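Local coordinates for putative GH105 family protein (PDB 3QWT) that is of unknown function but adopts an alpha/alpha toroid and, as a possible family 105 glycoside hydrolase, probably cleaves unsaturated uronic acid residues from oligosaccharides, at residues A[28-33]-A[371-376]; A[78-83]-A[87-92]; A[176-181]-A[188-193]; A[244-249]-A[308-313]. All coordinates share one frame; numbering follows the deposited sequence.

Interaction 1: residues A[28-33]-A[371-376]; sequences ALIQKV and LCLTEY
L29 and I30 reach from helix 23-37 toward L373 of helix 363-377, joining the first and last long helices of the chain across the closure of the alpha/alpha toroid. The two segments run nearly antiparallel, at 162°, and their axes come no closer than 10.5 Å, so branched side chains bridge the interval and no backbone atoms meet. L29 comes first: with CG placed opposite the backbone N (chi1 -164°), its CD2 extends to L373 CD1 at 4.1 Å, the two side chains crossing at about a right angle. I30 follows and makes the broader contact. Its CG1 branch is extended, with chi2 at 172°, which carries CD1 outward to L373 CB at 4.1 Å; CG1 lies equally near that atom, and the two side chains slide past each other in opposite directions. The same CD1 comes within 4.2 Å of T374 OG1, a hydroxyl already hydrogen-bonded to M370 O one turn back in its own helix. A turn further on, V33 packs on M370 of the same helix 363-377 and on I332. I332 touches L29 and L373 as well, while Y79 of helix 67-83 touches both I30 and T374. No hydrogen bond or salt bridge spans the two segments. Cohesion therefore rests on dispersion between methyl and methylene groups and on burial of I30 and L373, and the hydroxyl of T374 enters this apolar seam with its polar need met by its own helix.

Interaction 2: residues A[78-83]-A[87-92]; sequences HYYQQT and TMRKII
Y80 lays one face of its ring under the aliphatic start of R89: CG of the arginine stands 4.2 Å above the ring plane, offset toward the rim, and R89 CB lies 4.0 Å from Y80 CE1. The contact belongs to a helical hairpin of the alpha/alpha toroid, in which helix 67-83 turns sharply into helix 86-102 and the segments run back at 141° to each other. Y80 and R89 lie side by side and point the same way, yet the guanidinium plane is turned 88° from the ring, and the guanidinium turns back along its own helix. Bends at chi2 and chi3 take it there: NE bonds to Q86 OE1 and NH2 forms a salt bridge with D93, so the charge is held along that helix. The Y80 hydroxyl, for its part, is bonded to E124 of helix 114-125. The selenomethionine M88 touches both tyrosines. Its CB meets Y80 CB at 3.9 Å, and the chain, bent at chi2, brings CG to the edge of the Y79 ring, near its plane, 3.7 Å from Y79 CD2. The terminal CE returns to that same ring atom at 3.9 Å. Beyond the hairpin, Y79 packs on K27 and L377, linking it to helices 23-37 and 363-377. T83 CG2 lies over one face of the Y79 ring, toward its rim, while T83 OG1 donates to Y79 O at 3.1 Å, arriving 44° out of the carbonyl plane.

Interaction 3: residues A[176-181]-A[188-193]; sequences LPLAKI and PEYVEE
L178 and Y190 form the main apolar contact of this helical hairpin in the alpha/alpha toroid, where the segments of helices 170-184 and 188-205 run antiparallel at 151°. Their side chains cross at about a right angle, and L178 CD1 lies 3.6 Å from Y190 CB and equally near CG, oblique to the ring. The other methyl, CD2, meets the aliphatic CG of E193 at 3.9 Å. I181 adds its CG2 at the edge of the Y190 ring, 4.1 Å from CE2 and near the ring plane. M142 of helix 131-143 also touches both Y190 and E193.

The polar ends find partners beyond the two segments. Y190 OH bonds to E139 and R187, and the E193 carboxylate, which a bend at chi2 turns from helix 170-184, makes salt bridges with R147 and with R258 of the third subunit, tying the hairpin to the assembly.

Backbone proximity is the third element. The axes approach to 7.7 Å, and the nearest CA pair is A179 and V191, 4.7 Å apart, where the first has only a methyl for a side chain. V191 CG2 there rests 3.8 Å from A179 O.

Interaction 4: residues A[244-249]-A[308-313]; sequences FLELLD and VRKRYV. With GOL (glycerol), chain G.
E246 and K310 make the charged part of the contact, a salt bridge in which K310 NZ donates to E246 OE1 at 2.6 Å. The lysine meets that oxygen on its anti side, 35° out of the carboxylate plane, and the two side chains cross at about a right angle. The glutamate reaches out fully extended, with CG trans to the backbone N, whereas the lysine bends at chi2 and chi4 to bring its amine in. E246 OE2 has its own partner in K306, so both carboxylate oxygens face a lysine.

Hydrogen bonds through a glycerol, probably from the crystallisation liquor, extend this network. Its O2 donates to E246 OE1 at 2.7 Å and accepts from R309 NH2 at 2.8 Å, nearly straight at 166°; the bond from NH1 is weak. R309 and E246 are thus bridged without direct contact, while R309 NE is tied to E375 of helix 363-377.

The apolar part is a CH-pi contact. L245 CD1 sits over the centre of the Y312 ring, 3.8 Å from the centroid and 8° off its normal, and K310 CB lies over the opposite face, toward the rim. L245 CB also approaches Y312 OH at 3.6 Å.

R311, with positive phi, follows helix 294-309 in a Schellman motif, and the chain then turns so that Y312 can face L245. The arrangement joins the C-terminal ends of two helices of the alpha/alpha toroid, helix 231-248 and helix 294-309.

In the fold
Along the chain interaction 2 comes first, then interaction 3, then interaction 4, all within the span that interaction 1 closes. Interactions 2 and 3 are local hairpins between consecutive helices, whereas interactions 1 and 4 join helices distant in sequence. Interactions 1 and 2 are neighbours, their centres about 12 Å apart, and T374 O probably accepts a hydrogen bond from Q82 NE2. Interactions 3 and 4, with centres about 17 Å apart, share packing, such as A179 on F244 and V191 on L248. The E375-R309 salt bridge links interactions 1 and 4, centres about 21 Å apart. Interactions 1 and 3 sit on opposite sides of the chain's centre, their own centres about 28 Å apart, as expected of a closed toroid.

Interaction 1: residues A[28-33]-A[371-376]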
# COMPACT_ATOMS: atom_id res chain seq x y z
N ALA A 28 25.62 4.40 42.12
CA ALA A 28 26.96 4.22 42.67
C ALA A 28 27.33 2.74 42.76
O ALA A 28 28.47 2.37 42.53
CB ALA A 28 27.08 4.89 44.03
N LEU A 29 26.35 1.90 43.07
CA LEU A 29 26.55 0.45 43.10
C LEU A 29 26.90 -0.07 41.70
O LEU A 29 27.85 -0.83 41.50
CB LEU A 29 25.28 -0.22 43.63
CG LEU A 29 25.32 -1.67 44.11
CD1 LEU A 29 26.36 -1.87 45.20
CD2 LEU A 29 23.95 -2.07 44.63
N ILE A 30 26.12 0.35 40.71
CA ILE A 30 26.39 -0.06 39.34
C ILE A 30 27.81 0.35 38.95
O ILE A 30 28.56 -0.46 38.40
CB ILE A 30 25.36 0.51 38.39
CG1 ILE A 30 23.99 -0.06 38.77
CG2 ILE A 30 25.71 0.15 36.95
CD1 ILE A 30 22.81 0.54 38.04
N GLN A 31 28.20 1.57 39.26
CA GLN A 31 29.57 2.00 38.98
C GLN A 31 30.58 1.07 39.63
O GLN A 31 31.50 0.58 38.98
CB GLN A 31 29.80 3.46 39.39
CG GLN A 31 28.83 4.50 38.73
CD GLN A 31 28.90 4.57 37.18
OE1 GLN A 31 29.86 4.13 36.56
NE2 GLN A 31 27.86 5.14 36.58
N LYS A 32 30.39 0.79 40.91
CA LYS A 32 31.28 -0.10 41.65
C LYS A 32 31.36 -1.51 41.04
O LYS A 32 32.42 -2.15 41.01
CB LYS A 32 30.85 -0.19 43.13
CG LYS A 32 31.95 -0.63 44.08
CD LYS A 32 31.38 -1.12 45.41
CE LYS A 32 30.40 -0.12 46.04
NZ LYS A 32 29.69 -0.71 47.22
N VAL A 33 30.21 -1.99 40.57
CA VAL A 33 30.12 -3.29 39.93
C VAL A 33 30.86 -3.28 38.59
O VAL A 33 31.51 -4.25 38.21
CB VAL A 33 28.63 -3.68 39.78
CG1 VAL A 33 28.43 -4.85 38.83
CG2 VAL A 33 28.05 -4.00 41.16
N LEU A 371 22.39 -5.53 34.71
CA LEU A 371 21.18 -5.70 33.92
C LEU A 371 19.97 -5.49 34.82
O LEU A 371 19.16 -4.60 34.58
CB LEU A 371 21.12 -7.10 33.28
CG LEU A 371 21.55 -7.32 31.83
CD1 LEU A 371 21.30 -8.76 31.47
CD2 LEU A 371 20.80 -6.38 30.86
N CYS A 372 19.86 -6.32 35.86
CA CYS A 372 18.68 -6.28 36.72
C CYS A 372 18.62 -4.96 37.48
O CYS A 372 17.53 -4.43 37.70
CB CYS A 372 18.64 -7.47 37.69
SG CYS A 372 19.94 -7.52 38.98
N LEU A 373 19.77 -4.42 37.85
CA LEU A 373 19.78 -3.19 38.62
C LEU A 373 19.37 -2.01 37.73
O LEU A 373 18.74 -1.06 38.20
CB LEU A 373 21.13 -2.95 39.32
CG LEU A 373 21.48 -3.90 40.48
CD1 LEU A 373 22.88 -3.62 41.01
CD2 LEU A 373 20.46 -3.79 41.60
N THR A 374 19.69 -2.09 36.44
CA THR A 374 19.30 -1.03 35.51
C THR A 374 17.80 -1.02 35.24
O THR A 374 17.17 0.03 35.17
CB THR A 374 20.04 -1.13 34.18
OG1 THR A 374 21.44 -0.97 34.41
CG2 THR A 374 19.56 -0.03 33.24
N GLU A 375 17.23 -2.21 35.08
CA GLU A 375 15.80 -2.32 34.93
C GLU A 375 15.12 -1.80 36.22
O GLU A 375 14.08 -1.15 36.17
CB GLU A 375 15.40 -3.76 34.59
CG GLU A 375 13.90 -4.02 34.54
CD GLU A 375 13.16 -3.28 33.42
OE1 GLU A 375 13.73 -3.11 32.33
OE2 GLU A 375 11.99 -2.88 33.62
N TYR A 376 15.74 -2.06 37.36
CA TYR A 376 15.17 -1.61 38.63
C TYR A 376 15.19 -0.08 38.75
O TYR A 376 14.30 0.51 39.38
CB TYR A 376 15.89 -2.26 39.81
CG TYR A 376 15.17 -2.10 41.14
CD1 TYR A 376 15.68 -1.27 42.13
CD2 TYR A 376 13.99 -2.79 41.40
CE1 TYR A 376 15.05 -1.12 43.33
CE2 TYR A 376 13.34 -2.66 42.62
CZ TYR A 376 13.88 -1.82 43.58
OH TYR A 376 13.25 -1.66 44.80

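Interaction 2: residues A[78-83]-A[87-92]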
# COMPACT_ATOMS: atom_id res chain seq x y z
N HIS A 78 23.03 -1.70 28.37
CA HIS A 78 21.76 -1.36 29.01
C HIS A 78 21.86 -0.09 29.85
O HIS A 78 21.12 0.87 29.63
CB HIS A 78 21.23 -2.54 29.85
CG HIS A 78 20.34 -3.46 29.07
ND1 HIS A 78 18.97 -3.40 29.14
CD2 HIS A 78 20.63 -4.41 28.15
CE1 HIS A 78 18.45 -4.30 28.31
NE2 HIS A 78 19.43 -4.92 27.70
N TYR A 79 22.80 -0.07 30.79
CA TYR A 79 23.04 1.14 31.54
C TYR A 79 23.28 2.35 30.63
O TYR A 79 22.66 3.40 30.80
CB TYR A 79 24.18 0.97 32.54
CG TYR A 79 24.22 2.09 33.57
CD1 TYR A 79 23.28 2.15 34.59
CD2 TYR A 79 25.18 3.10 33.51
CE1 TYR A 79 23.30 3.16 35.54
CE2 TYR A 79 25.21 4.12 34.45
CZ TYR A 79 24.25 4.15 35.46
OH TYR A 79 24.25 5.16 36.40
N TYR A 80 24.18 2.19 29.66
CA TYR A 80 24.49 3.30 28.76
C TYR A 80 23.23 3.77 28.04
O TYR A 80 22.95 4.96 27.95
CB TYR A 80 25.56 2.91 27.73
CG TYR A 80 25.58 3.86 26.55
CD1 TYR A 80 26.01 5.18 26.69
CD2 TYR A 80 25.15 3.45 25.31
CE1 TYR A 80 26.01 6.06 25.61
CE2 TYR A 80 25.14 4.33 24.23
CZ TYR A 80 25.57 5.63 24.39
OH TYR A 80 25.57 6.50 23.32
N GLN A 81 22.47 2.82 27.52
CA GLN A 81 21.28 3.15 26.76
C GLN A 81 20.29 4.00 27.56
O GLN A 81 19.69 4.93 27.02
CB GLN A 81 20.60 1.87 26.27
CG GLN A 81 19.33 2.11 25.45
CD GLN A 81 18.74 0.81 24.94
OE1 GLN A 81 18.37 -0.07 25.74
NE2 GLN A 81 18.67 0.65 23.62
N GLN A 82 20.13 3.69 28.84
CA GLN A 82 19.18 4.39 29.71
C GLN A 82 19.65 5.78 30.16
O GLN A 82 18.85 6.72 30.20
CB GLN A 82 18.85 3.54 30.94
CG GLN A 82 17.85 4.17 31.89
CD GLN A 82 17.85 3.48 33.24
OE1 GLN A 82 18.38 4.01 34.21
NE2 GLN A 82 17.28 2.28 33.30
N THR A 83 20.94 5.91 30.48
CA THR A 83 21.46 7.15 31.07
C THR A 83 22.40 7.98 30.21
O THR A 83 22.72 9.12 30.57
CB THR A 83 22.27 6.82 32.29
OG1 THR A 83 23.49 6.21 31.85
CG2 THR A 83 21.50 5.86 33.21
N THR A 87 31.12 7.07 30.27
CA THR A 87 32.06 6.13 30.89
C THR A 87 31.79 4.69 30.43
O THR A 87 32.71 3.98 30.03
CB THR A 87 31.99 6.21 32.44
OG1 THR A 87 32.33 7.54 32.86
CG2 THR A 87 32.94 5.22 33.09
N MSE A 88 30.52 4.28 30.50
CA MSE A 88 30.11 2.99 29.93
C MSE A 88 30.41 2.89 28.44
O MSE A 88 30.86 1.85 27.97
CB MSE A 88 28.62 2.76 30.13
CG MSE A 88 28.23 2.57 31.56
SE MSE A 88 29.02 0.96 32.30
CE MSE A 88 28.63 1.36 34.16
N ARG A 89 30.11 3.95 27.70
CA ARG A 89 30.31 3.93 26.25
C ARG A 89 31.77 3.63 25.93
O ARG A 89 32.07 2.73 25.14
CB ARG A 89 29.89 5.26 25.60
CG ARG A 89 29.86 5.21 24.07
CD ARG A 89 30.47 6.47 23.40
NE ARG A 89 31.62 7.02 24.13
CZ ARG A 89 32.90 6.70 23.94
NH1 ARG A 89 33.83 7.29 24.68
NH2 ARG A 89 33.27 5.80 23.04
N LYS A 90 32.68 4.39 26.55
CA LYS A 90 34.10 4.23 26.26
C LYS A 90 34.56 2.80 26.54
O LYS A 90 35.26 2.21 25.73
CB LYS A 90 34.93 5.25 27.03
CG LYS A 90 36.43 4.93 27.06
CD LYS A 90 37.27 6.15 26.66
CE LYS A 90 38.73 5.78 26.48
NZ LYS A 90 39.25 5.10 27.71
N ILE A 91 34.15 2.24 27.67
CA ILE A 91 34.52 0.87 28.00
C ILE A 91 34.07 -0.12 26.91
O ILE A 91 34.82 -1.01 26.51
CB ILE A 91 33.94 0.44 29.38
CG1 ILE A 91 34.63 1.21 30.51
CG2 ILE A 91 34.12 -1.05 29.60
CD1 ILE A 91 34.00 0.99 31.90
N ILE A 92 32.85 0.06 26.42
CA ILE A 92 32.34 -0.79 25.34
C ILE A 92 33.14 -0.64 24.04
O ILE A 92 33.66 -1.62 23.49
CB ILE A 92 30.88 -0.47 25.05
CG1 ILE A 92 30.01 -0.96 26.21
CG2 ILE A 92 30.44 -1.08 23.71
CD1 ILE A 92 28.64 -0.29 26.26

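Interaction 3: residues A[176-181]-A[188-193]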
# COMPACT_ATOMS: atom_id res chain seq x y z
N LEU A 176 19.54 -14.25 20.03
CA LEU A 176 19.14 -12.87 20.24
C LEU A 176 20.00 -11.92 19.39
O LEU A 176 19.47 -11.01 18.77
CB LEU A 176 19.17 -12.50 21.72
CG LEU A 176 18.83 -11.04 22.00
CD1 LEU A 176 17.46 -10.68 21.46
CD2 LEU A 176 18.88 -10.78 23.48
N PRO A 177 21.33 -12.13 19.37
CA PRO A 177 22.16 -11.29 18.50
C PRO A 177 21.73 -11.36 17.04
O PRO A 177 21.71 -10.35 16.35
CB PRO A 177 23.57 -11.87 18.66
CG PRO A 177 23.56 -12.46 20.04
CD PRO A 177 22.15 -12.94 20.30
N LEU A 178 21.38 -12.56 16.59
CA LEU A 178 20.95 -12.73 15.20
C LEU A 178 19.66 -11.97 14.89
O LEU A 178 19.56 -11.27 13.90
CB LEU A 178 20.78 -14.21 14.86
CG LEU A 178 20.20 -14.45 13.48
CD1 LEU A 178 21.14 -13.94 12.36
CD2 LEU A 178 19.92 -15.93 13.32
N ALA A 179 18.68 -12.11 15.77
CA ALA A 179 17.46 -11.31 15.73
C ALA A 179 17.76 -9.81 15.66
O ALA A 179 17.20 -9.08 14.84
CB ALA A 179 16.61 -11.60 16.95
N LYS A 180 18.63 -9.32 16.53
CA LYS A 180 18.84 -7.88 16.59
C LYS A 180 19.43 -7.41 15.26
O LYS A 180 18.96 -6.43 14.66
CB LYS A 180 19.71 -7.48 17.78
CG LYS A 180 20.21 -6.03 17.73
CD LYS A 180 19.07 -5.02 17.69
CE LYS A 180 19.59 -3.59 17.89
NZ LYS A 180 18.55 -2.51 17.80
N ILE A 181 20.42 -8.15 14.77
CA ILE A 181 21.08 -7.79 13.53
C ILE A 181 20.10 -7.83 12.36
O ILE A 181 20.15 -6.98 11.47
CB ILE A 181 22.29 -8.71 13.24
CG1 ILE A 181 23.33 -8.54 14.35
CG2 ILE A 181 22.91 -8.38 11.90
CD1 ILE A 181 24.59 -9.33 14.12
N PRO A 188 14.88 -9.71 7.10
CA PRO A 188 13.86 -10.44 7.87
C PRO A 188 14.12 -11.94 7.91
O PRO A 188 13.52 -12.59 8.77
CB PRO A 188 12.55 -10.16 7.10
CG PRO A 188 12.89 -9.10 6.08
CD PRO A 188 14.37 -9.18 5.83
N GLU A 189 14.98 -12.47 7.03
CA GLU A 189 15.34 -13.88 7.08
C GLU A 189 16.00 -14.21 8.40
O GLU A 189 15.78 -15.29 8.95
CB GLU A 189 16.33 -14.27 5.97
CG GLU A 189 15.86 -13.99 4.58
CD GLU A 189 16.07 -12.51 4.17
OE1 GLU A 189 16.41 -11.67 5.03
OE2 GLU A 189 15.89 -12.21 2.96
N TYR A 190 16.84 -13.31 8.90
CA TYR A 190 17.56 -13.53 10.16
C TYR A 190 16.55 -13.66 11.29
O TYR A 190 16.70 -14.50 12.18
CB TYR A 190 18.50 -12.38 10.50
CG TYR A 190 19.66 -12.18 9.55
CD1 TYR A 190 19.90 -13.05 8.49
CD2 TYR A 190 20.53 -11.11 9.74
CE1 TYR A 190 20.97 -12.84 7.61
CE2 TYR A 190 21.59 -10.89 8.88
CZ TYR A 190 21.82 -11.76 7.82
OH TYR A 190 22.89 -11.51 7.00
N VAL A 191 15.54 -12.81 11.26
CA VAL A 191 14.54 -12.80 12.30
C VAL A 191 13.66 -14.04 12.22
O VAL A 191 13.25 -14.57 13.25
CB VAL A 191 13.66 -11.55 12.19
CG1 VAL A 191 12.55 -11.60 13.22
CG2 VAL A 191 14.52 -10.29 12.36
N GLU A 192 13.37 -14.49 11.00
CA GLU A 192 12.56 -15.70 10.82
C GLU A 192 13.33 -16.89 11.39
O GLU A 192 12.79 -17.71 12.13
CB GLU A 192 12.19 -15.94 9.34
CG GLU A 192 11.02 -15.11 8.82
CD GLU A 192 9.86 -14.99 9.83
OE1 GLU A 192 9.79 -13.94 10.50
OE2 GLU A 192 9.02 -15.92 9.97
N GLU A 193 14.62 -16.95 11.07
CA GLU A 193 15.47 -18.00 11.58
C GLU A 193 15.46 -17.98 13.10
O GLU A 193 15.36 -19.01 13.76
CB GLU A 193 16.90 -17.82 11.05
CG GLU A 193 17.90 -18.79 11.66
CD GLU A 193 17.62 -20.26 11.30
OE1 GLU A 193 18.14 -21.16 11.99
OE2 GLU A 193 16.89 -20.52 10.31

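Interaction 4: residues A[244-249]-A[308-313]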
# COMPACT_ATOMS: atom_id res chain seq x y z
N PHE A 244 13.56 -10.37 23.27
CA PHE A 244 13.17 -10.83 21.95
C PHE A 244 11.78 -10.26 21.59
O PHE A 244 11.57 -9.73 20.50
CB PHE A 244 13.19 -12.36 21.92
CG PHE A 244 12.98 -12.95 20.56
CD1 PHE A 244 13.75 -12.54 19.49
CD2 PHE A 244 12.02 -13.92 20.36
CE1 PHE A 244 13.55 -13.09 18.25
CE2 PHE A 244 11.83 -14.47 19.13
CZ PHE A 244 12.60 -14.05 18.07
N LEU A 245 10.85 -10.34 22.54
CA LEU A 245 9.51 -9.83 22.30
C LEU A 245 9.52 -8.35 21.96
O LEU A 245 8.76 -7.87 21.11
CB LEU A 245 8.63 -10.05 23.52
CG LEU A 245 8.13 -11.47 23.72
CD1 LEU A 245 7.28 -11.52 24.99
CD2 LEU A 245 7.34 -11.93 22.51
N GLU A 246 10.38 -7.63 22.65
CA GLU A 246 10.45 -6.20 22.46
C GLU A 246 11.02 -5.91 21.07
O GLU A 246 10.52 -5.02 20.37
CB GLU A 246 11.31 -5.57 23.55
CG GLU A 246 11.56 -4.09 23.39
CD GLU A 246 12.38 -3.53 24.56
OE1 GLU A 246 11.79 -2.85 25.41
OE2 GLU A 246 13.59 -3.81 24.63
N LEU A 247 12.05 -6.66 20.69
CA LEU A 247 12.54 -6.66 19.32
C LEU A 247 11.43 -6.92 18.31
O LEU A 247 11.32 -6.20 17.32
CB LEU A 247 13.67 -7.67 19.13
CG LEU A 247 15.08 -7.08 19.12
CD1 LEU A 247 16.12 -8.18 19.04
CD2 LEU A 247 15.24 -6.08 17.98
N LEU A 248 10.62 -7.95 18.55
CA LEU A 248 9.66 -8.38 17.53
C LEU A 248 8.54 -7.36 17.36
O LEU A 248 8.01 -7.20 16.26
CB LEU A 248 9.07 -9.76 17.85
CG LEU A 248 9.97 -10.97 17.60
CD1 LEU A 248 9.31 -12.27 18.09
CD2 LEU A 248 10.33 -11.08 16.16
N ASP A 249 8.18 -6.70 18.45
CA ASP A 249 7.14 -5.67 18.41
C ASP A 249 5.85 -6.15 17.73
O ASP A 249 5.25 -5.42 16.96
CB ASP A 249 7.69 -4.40 17.71
CG ASP A 249 6.81 -3.18 17.93
OD1 ASP A 249 5.98 -3.20 18.87
OD2 ASP A 249 6.94 -2.21 17.16
N VAL A 308 7.04 -7.53 34.02
CA VAL A 308 5.98 -6.81 34.71
C VAL A 308 5.81 -5.46 34.03
O VAL A 308 4.70 -5.05 33.67
CB VAL A 308 6.26 -6.63 36.22
CG1 VAL A 308 5.30 -5.61 36.82
CG2 VAL A 308 6.15 -7.96 36.97
N ARG A 309 6.92 -4.76 33.84
CA ARG A 309 6.85 -3.47 33.20
C ARG A 309 6.09 -3.53 31.87
O ARG A 309 5.24 -2.68 31.61
CB ARG A 309 8.24 -2.89 32.98
CG ARG A 309 8.23 -1.82 31.92
CD ARG A 309 9.45 -0.97 32.02
NE ARG A 309 10.66 -1.66 31.58
CZ ARG A 309 11.23 -1.47 30.39
NH1 ARG A 309 10.67 -0.62 29.52
NH2 ARG A 309 12.34 -2.12 30.08
N LYS A 310 6.41 -4.53 31.05
CA LYS A 310 5.82 -4.67 29.71
C LYS A 310 4.45 -5.33 29.74
O LYS A 310 3.79 -5.41 28.73
CB LYS A 310 6.74 -5.46 28.77
CG LYS A 310 8.07 -4.81 28.46
CD LYS A 310 7.89 -3.43 27.84
CE LYS A 310 9.17 -2.98 27.18
NZ LYS A 310 9.39 -3.69 25.88
N ARG A 311 4.05 -5.80 30.92
CA ARG A 311 2.75 -6.45 31.12
C ARG A 311 2.62 -7.82 30.45
O ARG A 311 1.52 -8.31 30.20
CB ARG A 311 1.62 -5.51 30.69
CG ARG A 311 1.55 -4.23 31.51
CD ARG A 311 1.06 -3.06 30.68
NE ARG A 311 -0.15 -2.50 31.24
CZ ARG A 311 -1.37 -2.70 30.74
NH1 ARG A 311 -2.43 -2.15 31.33
NH2 ARG A 311 -1.51 -3.43 29.64
N TYR A 312 3.75 -8.46 30.17
CA TYR A 312 3.76 -9.85 29.76
C TYR A 312 3.26 -10.75 30.88
O TYR A 312 2.76 -11.83 30.61
CB TYR A 312 5.15 -10.29 29.33
CG TYR A 312 5.77 -9.43 28.26
CD1 TYR A 312 5.00 -8.84 27.26
CD2 TYR A 312 7.13 -9.22 28.24
CE1 TYR A 312 5.60 -8.06 26.27
CE2 TYR A 312 7.72 -8.45 27.27
CZ TYR A 312 6.96 -7.87 26.29
OH TYR A 312 7.61 -7.11 25.36
N VAL A 313 3.46 -10.32 32.13
CA VAL A 313 2.88 -10.98 33.30
C VAL A 313 2.25 -9.92 34.21
O VAL A 313 2.60 -8.74 34.12
CB VAL A 313 3.93 -11.81 34.09
CG1 VAL A 313 4.78 -12.64 33.14
CG2 VAL A 313 4.82 -10.90 34.95
C1 GOL G . 15.42 -1.44 28.03
O1 GOL G . 15.59 -2.68 28.67
C2 GOL G . 14.40 -1.58 26.90
O2 GOL G . 13.12 -1.75 27.45
C3 GOL G . 14.42 -0.33 26.04
O3 GOL G . 14.23 0.81 26.85